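Local coordinates for DUF2179 domain-containing protein (Eubacterium ventriosum, PDB 3HLU) that is of unknown function but forms the C-terminal DUF2179 domain of a YitT-type membrane protein, whose GlnB-like fold might suggest a sensing or regulatory role, at residues S15-R18 with K19-A22; C52-R55 with K56-V60. All blocks are in the same frame, centred on the assembly; numbering follows the deposited sequence.

Contact 1: S15-R18 with K19-A22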
ATOM      1  N   SER A  15      -4.619   3.810  -5.714  1.00 77.02           N
ATOM      2  CA  SER A  15      -5.799   4.141  -6.481  1.00 77.20           C
ATOM      3  C   SER A  15      -5.635   3.859  -7.957  1.00 82.08           C
ATOM      4  O   SER A  15      -4.587   4.103  -8.530  1.00 84.63           O
ATOM      5  CB  SER A  15      -6.149   5.606  -6.299  1.00 79.59           C
ATOM      6  OG  SER A  15      -7.021   6.043  -7.322  1.00 81.87           O
ATOM      7  N   ALA A  16      -6.695   3.355  -8.575  1.00 84.47           N
ATOM      8  CA  ALA A  16      -6.723   3.179 -10.015  1.00 84.11           C
ATOM      9  C   ALA A  16      -6.572   4.522 -10.727  1.00 88.40           C
ATOM     10  O   ALA A  16      -5.909   4.608 -11.774  1.00 91.77           O
ATOM     11  CB  ALA A  16      -8.014   2.496 -10.436  1.00 81.89           C
ATOM     12  N   LYS A  17      -7.183   5.564 -10.155  1.00 87.31           N
ATOM     13  CA  LYS A  17      -7.175   6.908 -10.734  1.00 84.14           C
ATOM     14  C   LYS A  17      -5.965   7.738 -10.250  1.00 84.23           C
ATOM     15  O   LYS A  17      -6.018   8.960 -10.174  1.00 84.10           O
ATOM     16  CB  LYS A  17      -8.484   7.624 -10.387  1.00 87.66           C
ATOM     17  CG  LYS A  17      -9.785   6.924 -10.842  1.00 91.36           C
ATOM     18  CD  LYS A  17     -10.193   7.266 -12.297  1.00 98.04           C
ATOM     19  CE  LYS A  17      -9.711   6.195 -13.316  1.00103.36           C
ATOM     20  NZ  LYS A  17      -9.510   6.720 -14.725  1.00101.51           N
ATOM     21  N   ARG A  18      -4.860   7.074  -9.945  1.00 85.41           N
ATOM     22  CA  ARG A  18      -3.746   7.744  -9.287  1.00 85.18           C
ATOM     23  C   ARG A  18      -3.117   8.899 -10.083  1.00 86.81           C
ATOM     24  O   ARG A  18      -2.723   9.896  -9.483  1.00 86.60           O
ATOM     25  CB  ARG A  18      -2.676   6.739  -8.854  1.00 83.18           C
ATOM     26  CG  ARG A  18      -1.667   6.425  -9.937  1.00 89.67           C
ATOM     27  CD  ARG A  18      -2.234   5.470 -10.971  1.00 93.10           C
ATOM     28  NE  ARG A  18      -2.144   4.085 -10.495  1.00 99.35           N
ATOM     29  CZ  ARG A  18      -1.291   3.172 -10.963  1.00101.42           C
ATOM     30  NH1 ARG A  18      -1.300   1.939 -10.455  1.00 96.52           N
ATOM     31  NH2 ARG A  18      -0.442   3.486 -11.950  1.00102.92           N
ATOM     32  N   LYS A  19      -3.010   8.782 -11.406  1.00 84.79           N
ATOM     33  CA  LYS A  19      -2.436   9.875 -12.193  1.00 84.80           C
ATOM     34  C   LYS A  19      -3.215  11.188 -12.014  1.00 84.58           C
ATOM     35  O   LYS A  19      -2.647  12.251 -11.792  1.00 82.09           O
ATOM     36  CB  LYS A  19      -2.344   9.522 -13.679  1.00 88.10           C
ATOM     37  CG  LYS A  19      -1.879  10.726 -14.500  1.00 97.72           C
ATOM     38  CD  LYS A  19      -1.901  10.534 -16.021  1.00102.14           C
ATOM     39  CE  LYS A  19      -1.366  11.805 -16.702  1.00105.59           C
ATOM     40  NZ  LYS A  19      -1.035  11.613 -18.150  1.00111.85           N
ATOM     41  N   ILE A  20      -4.530  11.105 -12.112  1.00 88.10           N
ATOM     42  CA  ILE A  20      -5.392  12.238 -11.785  1.00 87.85           C
ATOM     43  C   ILE A  20      -5.183  12.765 -10.356  1.00 84.70           C
ATOM     44  O   ILE A  20      -5.045  13.967 -10.137  1.00 84.00           O
ATOM     45  CB  ILE A  20      -6.865  11.851 -11.968  1.00 86.37           C
ATOM     46  CG1 ILE A  20      -7.105  11.412 -13.417  1.00 91.33           C
ATOM     47  CG2 ILE A  20      -7.759  12.998 -11.599  1.00 83.49           C
ATOM     48  CD1 ILE A  20      -8.481  10.820 -13.651  1.00 96.00           C
ATOM     49  N   ILE A  21      -5.165  11.861  -9.380  1.00 84.41           N
ATOM     50  CA  ILE A  21      -4.941  12.260  -7.996  1.00 83.71           C
ATOM     51  C   ILE A  21      -3.599  12.943  -7.800  1.00 80.12           C
ATOM     52  O   ILE A  21      -3.506  13.956  -7.119  1.00 78.91           O
ATOM     53  CB  ILE A  21      -4.997  11.068  -7.035  1.00 80.96           C
ATOM     54  CG1 ILE A  21      -6.413  10.506  -6.978  1.00 81.25           C
ATOM     55  CG2 ILE A  21      -4.537  11.497  -5.644  1.00 75.75           C
ATOM     56  CD1 ILE A  21      -6.546   9.292  -6.093  1.00 78.84           C
ATOM     57  N   ALA A  22      -2.556  12.360  -8.384  1.00 80.99           N
ATOM     58  CA  ALA A  22      -1.212  12.898  -8.270  1.00 79.40           C
ATOM     59  C   ALA A  22      -1.134  14.297  -8.848  1.00 82.20           C
ATOM     60  O   ALA A  22      -0.484  15.155  -8.271  1.00 84.21           O
ATOM     61  CB  ALA A  22      -0.216  11.995  -8.945  1.00 75.53           C
TER
HETATM   62  O   HOH W   1      -4.564   7.013 -13.438  1.00 86.45           O
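I21 turns back over the start of its own helix and sets CD1 against S15, 3.5 Å from OG and 3.7 Å from CB. This buried side is the compact one. S15 to R18 form a type I beta turn, K17 takes the N-cap position, and its carbonyl oxygen accepts I21 N at 3.1 Å; R18 O receives A22 N in the same i to i+4 manner. The weak backbone bond from R18 N to S15 O is backed by the R18 side chain. CG lies between the backbone N and the carbonyl carbon (chi1 86°), and further bends at chi2 and chi3 fold the chain back, bringing NE to S15 O at 3.1 Å with the oxygen at the guanidinium edge, in its plane; NH2 forms a salt bridge with E48. With an alanine here, S15 O would probably keep just the weak turn bond, and E48 would lose its mate. The solvent side is looser: K17 and I20 run side by side with CD and CD1 4.2 Å apart, K19 extends outward, and a water joins K19 N to A16 O. The turn links strand 9-14 to helix 18-28; S15 OG bonds D70, while R18, I21 and A22 rest on I50 of strand 48-54.

Contact 2: C52-R55 with K56-V60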
ATOM      1  N   CYS A  52       4.213   9.998  -0.730  1.00 82.10           N
ATOM      2  CA  CYS A  52       4.246  11.390  -0.380  1.00 81.37           C
ATOM      3  C   CYS A  52       4.489  11.538   1.112  1.00 85.86           C
ATOM      4  O   CYS A  52       3.792  10.941   1.925  1.00 86.77           O
ATOM      5  CB  CYS A  52       2.937  12.054  -0.788  1.00 81.03           C
ATOM      6  SG  CYS A  52       2.886  13.843  -0.515  1.00 84.69           S
ATOM      7  N   VAL A  53       5.501  12.323   1.468  1.00 87.96           N
ATOM      8  CA  VAL A  53       5.734  12.671   2.861  1.00 89.57           C
ATOM      9  C   VAL A  53       4.984  13.954   3.151  1.00 90.10           C
ATOM     10  O   VAL A  53       4.962  14.867   2.328  1.00 90.27           O
ATOM     11  CB  VAL A  53       7.218  12.872   3.157  1.00 90.85           C
ATOM     12  CG1 VAL A  53       8.001  11.608   2.825  1.00 88.89           C
ATOM     13  CG2 VAL A  53       7.756  14.054   2.356  1.00 98.34           C
HETATM   14  N   MSE A  54       4.357  14.014   4.316  1.00 94.53           N
HETATM   15  CA  MSE A  54       3.454  15.108   4.609  1.00 95.84           C
HETATM   16  C   MSE A  54       3.026  15.111   6.068  1.00 98.17           C
HETATM   17  O   MSE A  54       3.125  14.105   6.757  1.00 97.23           O
HETATM   18  CB  MSE A  54       2.223  15.002   3.716  1.00 94.03           C
HETATM   19  CG  MSE A  54       1.254  13.913   4.159  1.00 99.04           C
HETATM   20 SE   MSE A  54      -0.293  13.658   2.962  1.00122.27          SE
HETATM   21  CE  MSE A  54       0.459  12.326   1.730  1.00 98.53           C
ATOM     22  N   ARG A  55       2.552  16.266   6.522  1.00100.38           N
ATOM     23  CA  ARG A  55       2.064  16.447   7.877  1.00102.93           C
ATOM     24  C   ARG A  55       0.615  15.961   7.917  1.00102.59           C
ATOM     25  O   ARG A  55      -0.023  15.858   6.865  1.00 98.54           O
ATOM     26  CB  ARG A  55       2.168  17.930   8.268  1.00105.31           C
ATOM     27  CG  ARG A  55       3.354  18.666   7.619  1.00109.21           C
ATOM     28  CD  ARG A  55       3.598  20.057   8.203  1.00111.01           C
ATOM     29  NE  ARG A  55       4.549  20.025   9.318  1.00118.36           N
ATOM     30  CZ  ARG A  55       5.025  21.108   9.933  1.00121.15           C
ATOM     31  NH1 ARG A  55       5.887  20.989  10.943  1.00119.10           N
ATOM     32  NH2 ARG A  55       4.634  22.318   9.542  1.00117.53           N
ATOM     33  N   LYS A  56       0.099  15.660   9.115  1.00106.25           N
ATOM     34  CA  LYS A  56      -1.270  15.135   9.273  1.00103.48           C
ATOM     35  C   LYS A  56      -2.386  16.076   8.776  1.00101.63           C
ATOM     36  O   LYS A  56      -3.427  15.624   8.296  1.00 98.81           O
ATOM     37  CB  LYS A  56      -1.548  14.750  10.730  1.00110.35           C
ATOM     38  CG  LYS A  56      -0.403  14.017  11.453  1.00120.75           C
ATOM     39  CD  LYS A  56      -0.791  13.677  12.919  1.00126.05           C
ATOM     40  CE  LYS A  56       0.440  13.394  13.789  1.00129.90           C
ATOM     41  NZ  LYS A  56       0.138  13.446  15.250  1.00127.89           N
ATOM     42  N   ALA A  57      -2.183  17.378   8.905  1.00102.24           N
ATOM     43  CA  ALA A  57      -3.155  18.347   8.409  1.00 99.58           C
ATOM     44  C   ALA A  57      -3.336  18.192   6.911  1.00 96.40           C
ATOM     45  O   ALA A  57      -4.456  18.213   6.399  1.00 96.48           O
ATOM     46  CB  ALA A  57      -2.700  19.747   8.727  1.00101.94           C
ATOM     47  N   THR A  58      -2.218  18.052   6.211  1.00 97.03           N
ATOM     48  CA  THR A  58      -2.243  17.819   4.778  1.00 96.07           C
ATOM     49  C   THR A  58      -3.028  16.534   4.459  1.00 93.80           C
ATOM     50  O   THR A  58      -3.745  16.461   3.458  1.00 92.70           O
ATOM     51  CB  THR A  58      -0.810  17.702   4.199  1.00 95.05           C
ATOM     52  OG1 THR A  58       0.057  18.672   4.806  1.00 94.02           O
ATOM     53  CG2 THR A  58      -0.829  17.900   2.708  1.00 89.32           C
ATOM     54  N   LEU A  59      -2.893  15.524   5.313  1.00 93.17           N
ATOM     55  CA  LEU A  59      -3.537  14.232   5.077  1.00 92.59           C
ATOM     56  C   LEU A  59      -5.050  14.359   4.969  1.00 89.70           C
ATOM     57  O   LEU A  59      -5.702  13.623   4.224  1.00 86.28           O
ATOM     58  CB  LEU A  59      -3.179  13.252   6.190  1.00 93.97           C
ATOM     59  CG  LEU A  59      -3.708  11.817   6.092  1.00 94.84           C
ATOM     60  CD1 LEU A  59      -3.043  11.056   4.948  1.00 93.39           C
ATOM     61  CD2 LEU A  59      -3.486  11.082   7.412  1.00 94.31           C
ATOM     62  N   VAL A  60      -5.600  15.302   5.718  1.00 88.57           N
ATOM     63  CA  VAL A  60      -7.024  15.551   5.677  1.00 86.47           C
ATOM     64  C   VAL A  60      -7.434  16.189   4.352  1.00 87.66           C
ATOM     65  O   VAL A  60      -8.461  15.834   3.770  1.00 86.62           O
ATOM     66  CB  VAL A  60      -7.450  16.426   6.848  1.00 87.67           C
ATOM     67  CG1 VAL A  60      -8.914  16.801   6.722  1.00 83.31           C
ATOM     68  CG2 VAL A  60      -7.176  15.694   8.160  1.00 84.63           C
TER
HETATM   69  O   HOH W   2       2.800  18.705   4.452  1.00 77.75           O
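The carbonyl of R55 is the flat group that meets the helix: L59 N approaches in its plane, 3.3 Å from R55 O, with the N-H bent to 141°. The guanidinium of R55 lays neither face nor edge on residues 56-60, because its chain leads away from them. This is the strand-to-helix junction of the second beta-alpha-beta unit in a ferredoxin-like alpha/beta half sandwich, consistent with membership of the GlnB-like clan. Strand 48-54 ends at M54, R55 occupies the N-cap, and helix 56-67 departs at 119° to the strand, measured on the short segments.

M54, present as selenomethionine, supplies the buried side. With CG between the backbone N and the carbonyl carbon (chi1 76°) and SE anti to CA, the selenium lies alongside the first helical turn, 3.9 Å from L59 CA; CD1 of L59 is a looser apolar neighbour of SE. CB of M54 also meets CB of T58, so the strand's last residue packs against two residues of the helix. M25 of helix 18-28 and V11 of strand 9-14 also touch M54, tying the junction to the core.

The outer side is polar. D6 accepts A57 N, one of the N-H groups of the helix start, and its negative charge would probably suit the positive end of the helix dipole. T58, three residues beyond the N-cap, stands where a capping-box residue would, but works through a water: that molecule accepts R55 N at 3.2 Å and lies 2.8 Å from T58 OG1.

How the contacts relate
Contact 1 comes first along the chain and closes before contact 2 opens; their centres lie about 17 Å apart and their nearest atoms about 9 Å, on opposite sides of the chain's centre. Both are strand-to-helix junctions, one leading into helix 18-28 and the other into helix 56-67. The strands that feed them, 9-14 and 48-54, are antiparallel neighbours in the four-stranded sheet, which places the two helix starts at opposite ends of it. Strand 48-54 connects them: I50 supports the helix of contact 1, and M54 belongs to contact 2. The pair thus reflects the repeated beta-alpha-beta plan of this small domain.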